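Local coordinates for protein DTDP-4-dehydrorhamnose reductase, rfbD ortholog (Clostridium acetobutylicum, PDB 1VL0) that probably reduces dTDP-6-deoxy-L-lyxo-4-hexulose to dTDP-L-rhamnose as a nicotinamide-dependent member of the dTDP-4-dehydrorhamnose reductase family, at residues 164-175 with 282-290. Sequence-based numbering, arbitrary orientation.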
# COMPACT_ATOMS: atom_id res chain seq x y z
N TYR A 164 -16.31 1.72 -25.59
CA TYR A 164 -16.58 2.28 -26.91
C TYR A 164 -17.05 3.71 -26.76
O TYR A 164 -17.67 4.09 -25.78
CB TYR A 164 -17.59 1.43 -27.73
CG TYR A 164 -18.96 1.29 -27.06
CD1 TYR A 164 -19.92 2.24 -27.24
CD2 TYR A 164 -19.24 0.21 -26.26
CE1 TYR A 164 -21.15 2.13 -26.63
CE2 TYR A 164 -20.44 0.09 -25.65
CZ TYR A 164 -21.41 1.04 -25.87
OH TYR A 164 -22.60 0.96 -25.22
N GLY A 165 -16.75 4.49 -27.77
CA GLY A 165 -17.13 5.90 -27.82
C GLY A 165 -16.56 6.53 -29.08
O GLY A 165 -16.46 5.89 -30.14
N ASP A 166 -16.17 7.79 -28.95
CA ASP A 166 -15.70 8.61 -30.04
C ASP A 166 -14.21 8.29 -30.40
O ASP A 166 -13.28 9.03 -30.09
CB ASP A 166 -15.90 10.07 -29.68
CG ASP A 166 -15.73 11.01 -30.88
OD1 ASP A 166 -15.50 10.51 -32.00
OD2 ASP A 166 -15.88 12.24 -30.77
N GLY A 167 -14.02 7.15 -31.06
CA GLY A 167 -12.70 6.71 -31.46
C GLY A 167 -12.85 5.31 -32.01
O GLY A 167 -13.99 4.83 -32.18
N ASN A 168 -11.73 4.64 -32.24
CA ASN A 168 -11.75 3.26 -32.72
C ASN A 168 -12.20 2.33 -31.61
O ASN A 168 -11.89 2.56 -30.48
CB ASN A 168 -10.34 2.85 -33.17
CG ASN A 168 -9.97 3.44 -34.52
OD1 ASN A 168 -10.86 3.71 -35.37
ND2 ASN A 168 -8.67 3.63 -34.75
N ASN A 169 -12.94 1.28 -31.96
CA ASN A 169 -13.47 0.36 -31.00
C ASN A 169 -14.16 -0.82 -31.70
O ASN A 169 -14.25 -0.88 -32.92
CB ASN A 169 -14.44 1.07 -30.05
CG ASN A 169 -15.66 1.60 -30.74
OD1 ASN A 169 -16.43 0.84 -31.29
ND2 ASN A 169 -15.85 2.92 -30.70
N PHE A 170 -14.64 -1.76 -30.90
CA PHE A 170 -15.19 -3.01 -31.41
C PHE A 170 -16.46 -2.80 -32.19
O PHE A 170 -16.75 -3.55 -33.12
CB PHE A 170 -15.48 -3.94 -30.23
CG PHE A 170 -16.02 -5.27 -30.62
CD1 PHE A 170 -15.18 -6.24 -31.11
CD2 PHE A 170 -17.35 -5.58 -30.44
CE1 PHE A 170 -15.68 -7.50 -31.41
CE2 PHE A 170 -17.84 -6.81 -30.74
CZ PHE A 170 -17.02 -7.77 -31.24
N VAL A 171 -17.22 -1.78 -31.79
CA VAL A 171 -18.47 -1.48 -32.48
C VAL A 171 -18.18 -1.07 -33.93
O VAL A 171 -18.75 -1.66 -34.87
CB VAL A 171 -19.31 -0.40 -31.73
CG1 VAL A 171 -20.60 -0.13 -32.46
CG2 VAL A 171 -19.61 -0.86 -30.32
N LYS A 172 -17.32 -0.06 -34.09
CA LYS A 172 -16.91 0.40 -35.42
C LYS A 172 -16.26 -0.70 -36.26
O LYS A 172 -16.54 -0.86 -37.46
CB LYS A 172 -16.00 1.63 -35.29
CG LYS A 172 -16.72 2.86 -34.78
CD LYS A 172 -15.81 4.12 -34.87
CE LYS A 172 -16.47 5.37 -34.35
NZ LYS A 172 -15.55 6.58 -34.56
N THR A 173 -15.40 -1.48 -35.62
CA THR A 173 -14.77 -2.63 -36.27
C THR A 173 -15.77 -3.64 -36.82
O THR A 173 -15.70 -4.02 -37.99
CB THR A 173 -13.85 -3.28 -35.27
OG1 THR A 173 -12.80 -2.35 -34.96
CG2 THR A 173 -13.14 -4.50 -35.85
N MSE A 174 -16.69 -4.08 -35.97
CA MSE A 174 -17.74 -4.98 -36.37
C MSE A 174 -18.58 -4.44 -37.51
O MSE A 174 -18.90 -5.19 -38.41
CB MSE A 174 -18.67 -5.28 -35.21
CG MSE A 174 -18.15 -6.31 -34.26
SE MSE A 174 -17.64 -8.07 -35.11
CE MSE A 174 -15.76 -7.81 -34.97
N ILE A 175 -18.97 -3.17 -37.42
CA ILE A 175 -19.75 -2.51 -38.47
C ILE A 175 -19.01 -2.56 -39.77
O ILE A 175 -19.60 -2.93 -40.77
CB ILE A 175 -20.13 -1.04 -38.07
CG1 ILE A 175 -21.24 -1.09 -37.03
CG2 ILE A 175 -20.65 -0.26 -39.28
CD1 ILE A 175 -21.53 0.23 -36.28
N SER A 282 -27.21 1.43 -23.48
CA SER A 282 -26.11 2.27 -23.78
C SER A 282 -25.68 2.10 -25.23
O SER A 282 -25.35 3.07 -25.93
CB SER A 282 -24.95 1.94 -22.84
OG SER A 282 -25.25 2.36 -21.53
N LEU A 283 -25.66 0.86 -25.67
CA LEU A 283 -25.19 0.50 -26.99
C LEU A 283 -26.17 1.05 -28.05
O LEU A 283 -25.73 1.73 -29.04
CB LEU A 283 -25.04 -1.02 -27.08
CG LEU A 283 -24.60 -1.46 -28.48
CD1 LEU A 283 -23.25 -0.77 -28.96
CD2 LEU A 283 -24.55 -2.94 -28.59
N LYS A 284 -27.46 0.86 -27.82
CA LYS A 284 -28.46 1.43 -28.74
C LYS A 284 -28.31 2.94 -28.87
O LYS A 284 -28.40 3.49 -29.99
CB LYS A 284 -29.89 1.10 -28.33
CG LYS A 284 -30.91 1.54 -29.39
CD LYS A 284 -32.30 0.98 -29.22
CE LYS A 284 -33.14 1.27 -30.49
NZ LYS A 284 -33.15 2.74 -30.90
N GLU A 285 -28.08 3.64 -27.76
CA GLU A 285 -27.92 5.11 -27.80
C GLU A 285 -26.71 5.47 -28.68
O GLU A 285 -26.69 6.44 -29.44
CB GLU A 285 -27.79 5.63 -26.38
CG GLU A 285 -27.48 7.11 -26.23
CD GLU A 285 -27.02 7.50 -24.81
OE1 GLU A 285 -25.91 7.06 -24.37
OE2 GLU A 285 -27.74 8.28 -24.12
N TYR A 286 -25.68 4.66 -28.59
CA TYR A 286 -24.45 4.90 -29.32
C TYR A 286 -24.62 4.66 -30.81
O TYR A 286 -24.20 5.50 -31.63
CB TYR A 286 -23.31 4.04 -28.77
CG TYR A 286 -21.99 4.21 -29.51
CD1 TYR A 286 -21.27 5.38 -29.41
CD2 TYR A 286 -21.48 3.20 -30.26
CE1 TYR A 286 -20.07 5.54 -30.07
CE2 TYR A 286 -20.28 3.33 -30.93
CZ TYR A 286 -19.58 4.50 -30.83
OH TYR A 286 -18.40 4.59 -31.51
N ILE A 287 -25.20 3.53 -31.17
CA ILE A 287 -25.47 3.19 -32.56
C ILE A 287 -26.37 4.27 -33.18
O ILE A 287 -26.10 4.68 -34.31
CB ILE A 287 -26.15 1.80 -32.70
CG1 ILE A 287 -25.29 0.68 -32.14
CG2 ILE A 287 -26.52 1.48 -34.16
CD1 ILE A 287 -24.10 0.42 -32.84
N ASP A 288 -27.38 4.76 -32.45
CA ASP A 288 -28.24 5.81 -32.94
C ASP A 288 -27.43 7.08 -33.25
O ASP A 288 -27.62 7.69 -34.26
CB ASP A 288 -29.36 6.12 -31.93
CG ASP A 288 -30.41 4.96 -31.80
OD1 ASP A 288 -30.39 3.97 -32.58
OD2 ASP A 288 -31.30 4.99 -30.93
N LEU A 289 -26.54 7.48 -32.36
CA LEU A 289 -25.63 8.59 -32.57
C LEU A 289 -24.81 8.40 -33.84
O LEU A 289 -24.63 9.34 -34.62
CB LEU A 289 -24.69 8.76 -31.36
CG LEU A 289 -23.74 9.97 -31.38
CD1 LEU A 289 -24.52 11.25 -31.30
CD2 LEU A 289 -22.75 9.88 -30.25
N LEU A 290 -24.29 7.21 -34.03
CA LEU A 290 -23.48 6.89 -35.20
C LEU A 290 -24.22 6.99 -36.49
O LEU A 290 -23.65 7.45 -37.47
CB LEU A 290 -23.01 5.44 -35.14
CG LEU A 290 -21.86 5.06 -34.25
CD1 LEU A 290 -21.57 3.59 -34.47
CD2 LEU A 290 -20.63 5.87 -34.56
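The ring of Y286 reaches from helix 282-290 into the loop ahead of helix 170-175, with Y164 on one face and L290 of its own helix on the other. CD1 of Y164 lies 3.5 Å above that ring plane, shifted toward the rim, while V171 CG1 meets the edge at CE2, 3.8 Å away. The two tyrosine side chains run past each other in opposite directions with their planes at 52°, an oblique pairing. Over a face of the Y164 ring sits CD1 of L283, and the S282 carbonyl oxygen lies near its edge.

CG anti to the backbone N (chi1 179°) carries the Y286 ring across to the loop, where its OH donates a 2.7 Å bond to G165 O. The hydroxyl sits well out of the carbonyl plane, and G167 N reaches the same oxygen from the opposite face, so two donors grip it. K172 passes nearly at a right angle to the tyrosine, its CE 3.5 Å from Y286 OH. N169 caps the helix: its OD1 takes K172 N at 3.1 Å and, weakly, V171 N, while its ND2 bonds to Q23, a residue that binds NADH.

Beyond the tyrosine, along helix 170-175, the contact is carried by apolar side chains. V171 CG1, anti to the backbone N, comes within 3.6 Å of I287 CD1, and CG2 faces L283 CD1. One turn on, I175 CD1 meets L290 CD1 at 3.8 Å.

The axes of 170-175 and 282-290 approach to 11.9 Å and cross at -59°. V171 is a single knob in a hole formed by L283, Y286, I287 and L290, where the C-terminal helix 279-290 crosses helix 170-180, which follows strand 155-164 in this extended short-chain dehydrogenase/reductase fold; the tyrosine is bonded to a loop that comes within about 6 Å of the bound dinucleotide at G167.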